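Local coordinates for hypothetical protein ST2348 (Sulfolobus tokodaii, PDB 2EF7) that is of uncharacterised function but carries a pair of CBS domains, modules that in many relatives bind adenosine nucleotides and regulate partner proteins, at residues K11-L23 with V29-D42. Sequence-based numbering, arbitrary orientation.
Sequences KTQVISVTKDAKL and VMTEKNIGSVIVVD
Ile15 packs against the end of helix 23-33 and Val38. Its CB and CG1 both rest on Ile35 CD1, each at 3.6 Å. With CG2 anti to the backbone N, that methyl reaches the helix and meets Val29 CG1 at 3.7 Å; it also touches Val38 CG1. The exposed Lys33 lays its CE on Ile15 CD1. On the same side, Val17 CG2 packs on Val38 CG2 at 3.9 Å, the two side chains crossing at about a right angle, and Ile26 of the helix touches both valines. Strands 16-18 and 37-42 run parallel, joined by the helix as the beta-alpha-beta unit of the first CBS domain. A Schellman motif with Asn34 at C-prime ends the helix. Ile39 N donates to Ile15 O with an N-H...O angle of 165°, and Ile39 O receives Val17 N nearly head-on. Val41 N then bonds Val17 O at 2.9 Å. On the face of Ser16 and Val41 the two segments touch less; Leu110 of strand 110-115 covers Ile39 and Val41 there. Lys19 N also reaches Val41 O, but the bond is bent (130°) and weak, although Val40 CG1 presses tightly on Lys19 CA at 3.5 Å. The extended Lys19 chain carries NZ to Asp42 OD2, a 2.7 Å salt bridge made from above the carboxylate plane. On this solvent side, exposed Thr18 donates through OG1 to Asp20 OD1 within the type I turn from Thr18 to Ala21.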
loop_
_atom_site.group_PDB
_atom_site.type_symbol
_atom_site.label_atom_id
_atom_site.label_comp_id
_atom_site.label_asym_id
_atom_site.label_seq_id
_atom_site.Cartn_x
_atom_site.Cartn_y
_atom_site.Cartn_z
ATOM N N LYS A 11 4.728 5.679 -15.629
ATOM C CA LYS A 11 5.173 4.396 -16.130
ATOM C C LYS A 11 5.294 4.631 -17.628
ATOM O O LYS A 11 4.337 5.062 -18.272
ATOM C CB LYS A 11 4.122 3.326 -15.847
ATOM C CG LYS A 11 4.350 2.007 -16.554
ATOM C CD LYS A 11 3.143 1.100 -16.360
ATOM C CE LYS A 11 3.187 -0.107 -17.286
ATOM N NZ LYS A 11 1.962 -0.955 -17.149
ATOM N N THR A 12 6.474 4.383 -18.175
ATOM C CA THR A 12 6.703 4.566 -19.599
ATOM C C THR A 12 6.589 3.236 -20.334
ATOM O O THR A 12 6.295 2.204 -19.732
ATOM C CB THR A 12 8.094 5.145 -19.853
ATOM O OG1 THR A 12 9.075 4.277 -19.274
ATOM C CG2 THR A 12 8.214 6.531 -19.233
ATOM N N GLN A 13 6.826 3.261 -21.641
ATOM C CA GLN A 13 6.744 2.045 -22.442
ATOM C C GLN A 13 5.368 1.398 -22.282
ATOM O O GLN A 13 5.268 0.187 -22.077
ATOM C CB GLN A 13 7.815 1.038 -21.999
ATOM C CG GLN A 13 9.207 1.621 -21.821
ATOM C CD GLN A 13 9.747 2.237 -23.094
ATOM O OE1 GLN A 13 9.888 1.559 -24.114
ATOM N NE2 GLN A 13 10.053 3.531 -23.043
ATOM N N VAL A 14 4.307 2.197 -22.352
ATOM C CA VAL A 14 2.965 1.641 -22.216
ATOM C C VAL A 14 2.541 1.110 -23.575
ATOM O O VAL A 14 3.095 1.506 -24.592
ATOM C CB VAL A 14 1.960 2.703 -21.739
ATOM C CG1 VAL A 14 2.395 3.244 -20.387
ATOM C CG2 VAL A 14 1.865 3.827 -22.757
ATOM N N ILE A 15 1.560 0.215 -23.595
ATOM C CA ILE A 15 1.105 -0.353 -24.851
ATOM C C ILE A 15 -0.149 0.333 -25.352
ATOM O O ILE A 15 -1.100 0.535 -24.592
ATOM C CB ILE A 15 0.811 -1.855 -24.699
ATOM C CG1 ILE A 15 2.067 -2.579 -24.209
ATOM C CG2 ILE A 15 0.324 -2.422 -26.019
ATOM C CD1 ILE A 15 3.252 -2.463 -25.152
ATOM N N SER A 16 -0.155 0.676 -26.638
ATOM C CA SER A 16 -1.309 1.325 -27.244
ATOM C C SER A 16 -1.692 0.648 -28.550
ATOM O O SER A 16 -0.882 -0.040 -29.155
ATOM C CB SER A 16 -0.994 2.790 -27.536
ATOM O OG SER A 16 -0.031 2.888 -28.571
ATOM N N VAL A 17 -2.931 0.858 -28.979
ATOM C CA VAL A 17 -3.431 0.308 -30.238
ATOM C C VAL A 17 -4.163 1.452 -30.907
ATOM O O VAL A 17 -4.674 2.341 -30.220
ATOM C CB VAL A 17 -4.418 -0.880 -30.013
ATOM C CG1 VAL A 17 -3.715 -2.009 -29.256
ATOM C CG2 VAL A 17 -5.665 -0.400 -29.256
ATOM N N THR A 18 -4.219 1.445 -32.232
ATOM C CA THR A 18 -4.889 2.521 -32.944
ATOM C C THR A 18 -6.396 2.377 -32.811
ATOM O O THR A 18 -6.906 1.286 -32.557
ATOM C CB THR A 18 -4.513 2.533 -34.436
ATOM O OG1 THR A 18 -5.068 1.385 -35.077
ATOM C CG2 THR A 18 -3.010 2.497 -34.596
ATOM N N LYS A 19 -7.109 3.485 -32.991
ATOM C CA LYS A 19 -8.561 3.483 -32.852
ATOM C C LYS A 19 -9.331 2.571 -33.804
ATOM O O LYS A 19 -10.520 2.337 -33.606
ATOM C CB LYS A 19 -9.102 4.913 -32.950
ATOM C CG LYS A 19 -8.902 5.587 -34.287
ATOM C CD LYS A 19 -9.644 6.921 -34.312
ATOM C CE LYS A 19 -9.449 7.641 -35.640
ATOM N NZ LYS A 19 -10.255 8.892 -35.711
ATOM N N ASP A 20 -8.676 2.055 -34.838
ATOM C CA ASP A 20 -9.369 1.155 -35.753
ATOM C C ASP A 20 -8.846 -0.287 -35.651
ATOM O O ASP A 20 -9.183 -1.136 -36.474
ATOM C CB ASP A 20 -9.265 1.664 -37.191
ATOM C CG ASP A 20 -7.874 1.526 -37.761
ATOM O OD1 ASP A 20 -6.894 1.658 -36.999
ATOM O OD2 ASP A 20 -7.763 1.299 -38.985
ATOM N N ALA A 21 -8.033 -0.554 -34.628
ATOM C CA ALA A 21 -7.489 -1.892 -34.403
ATOM C C ALA A 21 -8.663 -2.820 -34.109
ATOM O O ALA A 21 -9.620 -2.410 -33.453
ATOM C CB ALA A 21 -6.535 -1.865 -33.226
ATOM N N LYS A 22 -8.597 -4.063 -34.577
ATOM C CA LYS A 22 -9.701 -5.006 -34.364
ATOM C C LYS A 22 -9.639 -5.695 -33.005
ATOM O O LYS A 22 -8.560 -5.940 -32.472
ATOM C CB LYS A 22 -9.722 -6.058 -35.476
ATOM C CG LYS A 22 -9.878 -5.486 -36.874
ATOM C CD LYS A 22 -9.657 -6.566 -37.923
ATOM C CE LYS A 22 -9.706 -6.014 -39.339
ATOM N NZ LYS A 22 -11.060 -5.498 -39.691
ATOM N N LEU A 23 -10.803 -6.013 -32.457
ATOM C CA LEU A 23 -10.880 -6.648 -31.155
ATOM C C LEU A 23 -9.939 -7.837 -31.033
ATOM O O LEU A 23 -9.168 -7.917 -30.079
ATOM C CB LEU A 23 -12.321 -7.078 -30.853
ATOM C CG LEU A 23 -12.601 -7.706 -29.481
ATOM C CD1 LEU A 23 -14.061 -7.511 -29.112
ATOM C CD2 LEU A 23 -12.257 -9.189 -29.494
ATOM N N VAL A 29 -2.629 -8.727 -28.490
ATOM C CA VAL A 29 -1.545 -7.931 -27.921
ATOM C C VAL A 29 -1.512 -8.065 -26.407
ATOM O O VAL A 29 -0.458 -8.290 -25.812
ATOM C CB VAL A 29 -1.682 -6.429 -28.250
ATOM C CG1 VAL A 29 -0.567 -5.658 -27.564
ATOM C CG2 VAL A 29 -1.623 -6.202 -29.756
HETATM N N MSE A 30 -2.678 -7.910 -25.794
HETATM C CA MSE A 30 -2.805 -7.997 -24.350
HETATM C C MSE A 30 -2.404 -9.370 -23.843
HETATM O O MSE A 30 -1.813 -9.496 -22.769
HETATM C CB MSE A 30 -4.236 -7.671 -23.948
HETATM C CG MSE A 30 -4.653 -6.262 -24.359
HETATM SE SE MSE A 30 -6.527 -5.915 -24.031
HETATM C CE MSE A 30 -6.604 -6.461 -22.178
ATOM N N THR A 31 -2.713 -10.397 -24.629
ATOM C CA THR A 31 -2.371 -11.758 -24.256
ATOM C C THR A 31 -0.860 -11.967 -24.370
ATOM O O THR A 31 -0.237 -12.517 -23.467
ATOM C CB THR A 31 -3.089 -12.787 -25.167
ATOM O OG1 THR A 31 -4.502 -12.708 -24.955
ATOM C CG2 THR A 31 -2.608 -14.203 -24.865
ATOM N N GLU A 32 -0.274 -11.507 -25.475
ATOM C CA GLU A 32 1.158 -11.672 -25.705
ATOM C C GLU A 32 2.053 -10.780 -24.861
ATOM O O GLU A 32 3.211 -11.123 -24.613
ATOM C CB GLU A 32 1.474 -11.476 -27.183
ATOM C CG GLU A 32 0.924 -12.603 -28.040
ATOM C CD GLU A 32 1.082 -12.350 -29.523
ATOM O OE1 GLU A 32 0.698 -13.235 -30.321
ATOM O OE2 GLU A 32 1.586 -11.267 -29.892
ATOM N N LYS A 33 1.518 -9.643 -24.423
ATOM C CA LYS A 33 2.261 -8.707 -23.586
ATOM C C LYS A 33 1.885 -8.931 -22.120
ATOM O O LYS A 33 2.476 -8.342 -21.218
ATOM C CB LYS A 33 1.923 -7.264 -23.969
ATOM C CG LYS A 33 2.452 -6.808 -25.316
ATOM C CD LYS A 33 3.966 -6.770 -25.335
ATOM C CE LYS A 33 4.474 -5.905 -26.470
ATOM N NZ LYS A 33 3.905 -6.306 -27.783
ATOM N N ASN A 34 0.890 -9.784 -21.897
ATOM C CA ASN A 34 0.403 -10.087 -20.558
ATOM C C ASN A 34 0.050 -8.814 -19.793
ATOM O O ASN A 34 0.592 -8.548 -18.719
ATOM C CB ASN A 34 1.445 -10.900 -19.782
ATOM C CG ASN A 34 0.923 -11.388 -18.436
ATOM O OD1 ASN A 34 -0.226 -11.812 -18.319
ATOM N ND2 ASN A 34 1.774 -11.342 -17.417
ATOM N N ILE A 35 -0.857 -8.021 -20.357
ATOM C CA ILE A 35 -1.293 -6.782 -19.717
ATOM C C ILE A 35 -2.826 -6.771 -19.631
ATOM O O ILE A 35 -3.502 -7.486 -20.381
ATOM C CB ILE A 35 -0.795 -5.539 -20.504
ATOM C CG1 ILE A 35 -1.167 -5.658 -21.988
ATOM C CG2 ILE A 35 0.708 -5.404 -20.347
ATOM C CD1 ILE A 35 -0.670 -4.495 -22.841
ATOM N N GLY A 36 -3.369 -5.968 -18.724
ATOM C CA GLY A 36 -4.814 -5.909 -18.557
ATOM C C GLY A 36 -5.561 -4.772 -19.237
ATOM O O GLY A 36 -6.781 -4.634 -19.062
ATOM N N SER A 37 -4.843 -3.953 -20.003
ATOM C CA SER A 37 -5.457 -2.833 -20.708
ATOM C C SER A 37 -4.463 -2.166 -21.659
ATOM O O SER A 37 -3.255 -2.325 -21.530
ATOM C CB SER A 37 -5.961 -1.783 -19.705
ATOM O OG SER A 37 -4.874 -1.229 -18.980
ATOM N N VAL A 38 -4.985 -1.421 -22.620
ATOM C CA VAL A 38 -4.137 -0.709 -23.555
ATOM C C VAL A 38 -4.750 0.655 -23.803
ATOM O O VAL A 38 -5.952 0.849 -23.651
ATOM C CB VAL A 38 -4.006 -1.445 -24.919
ATOM C CG1 VAL A 38 -3.285 -2.772 -24.735
ATOM C CG2 VAL A 38 -5.385 -1.665 -25.533
ATOM N N ILE A 39 -3.912 1.605 -24.172
ATOM C CA ILE A 39 -4.385 2.941 -24.483
ATOM C C ILE A 39 -4.758 2.934 -25.954
ATOM O O ILE A 39 -4.041 2.364 -26.770
ATOM C CB ILE A 39 -3.269 3.975 -24.284
ATOM C CG1 ILE A 39 -2.801 3.945 -22.833
ATOM C CG2 ILE A 39 -3.760 5.366 -24.699
ATOM C CD1 ILE A 39 -3.910 4.263 -21.832
ATOM N N VAL A 40 -5.888 3.539 -26.300
ATOM C CA VAL A 40 -6.264 3.614 -27.702
ATOM C C VAL A 40 -5.799 4.996 -28.177
ATOM O O VAL A 40 -6.081 6.006 -27.520
ATOM C CB VAL A 40 -7.779 3.503 -27.904
ATOM C CG1 VAL A 40 -8.088 3.544 -29.389
ATOM C CG2 VAL A 40 -8.311 2.199 -27.254
ATOM N N VAL A 41 -5.059 5.038 -29.284
ATOM C CA VAL A 41 -4.582 6.309 -29.807
ATOM C C VAL A 41 -5.091 6.595 -31.201
ATOM O O VAL A 41 -5.459 5.691 -31.959
ATOM C CB VAL A 41 -3.030 6.409 -29.850
ATOM C CG1 VAL A 41 -2.454 6.286 -28.449
ATOM C CG2 VAL A 41 -2.452 5.353 -30.768
ATOM N N ASP A 42 -5.118 7.885 -31.510
ATOM C CA ASP A 42 -5.541 8.404 -32.795
ATOM C C ASP A 42 -4.300 9.188 -33.188
ATOM O O ASP A 42 -4.075 10.275 -32.672
ATOM C CB ASP A 42 -6.728 9.353 -32.605
ATOM C CG ASP A 42 -7.286 9.873 -33.921
ATOM O OD1 ASP A 42 -6.502 10.093 -34.867
ATOM O OD2 ASP A 42 -8.515 10.076 -34.005
#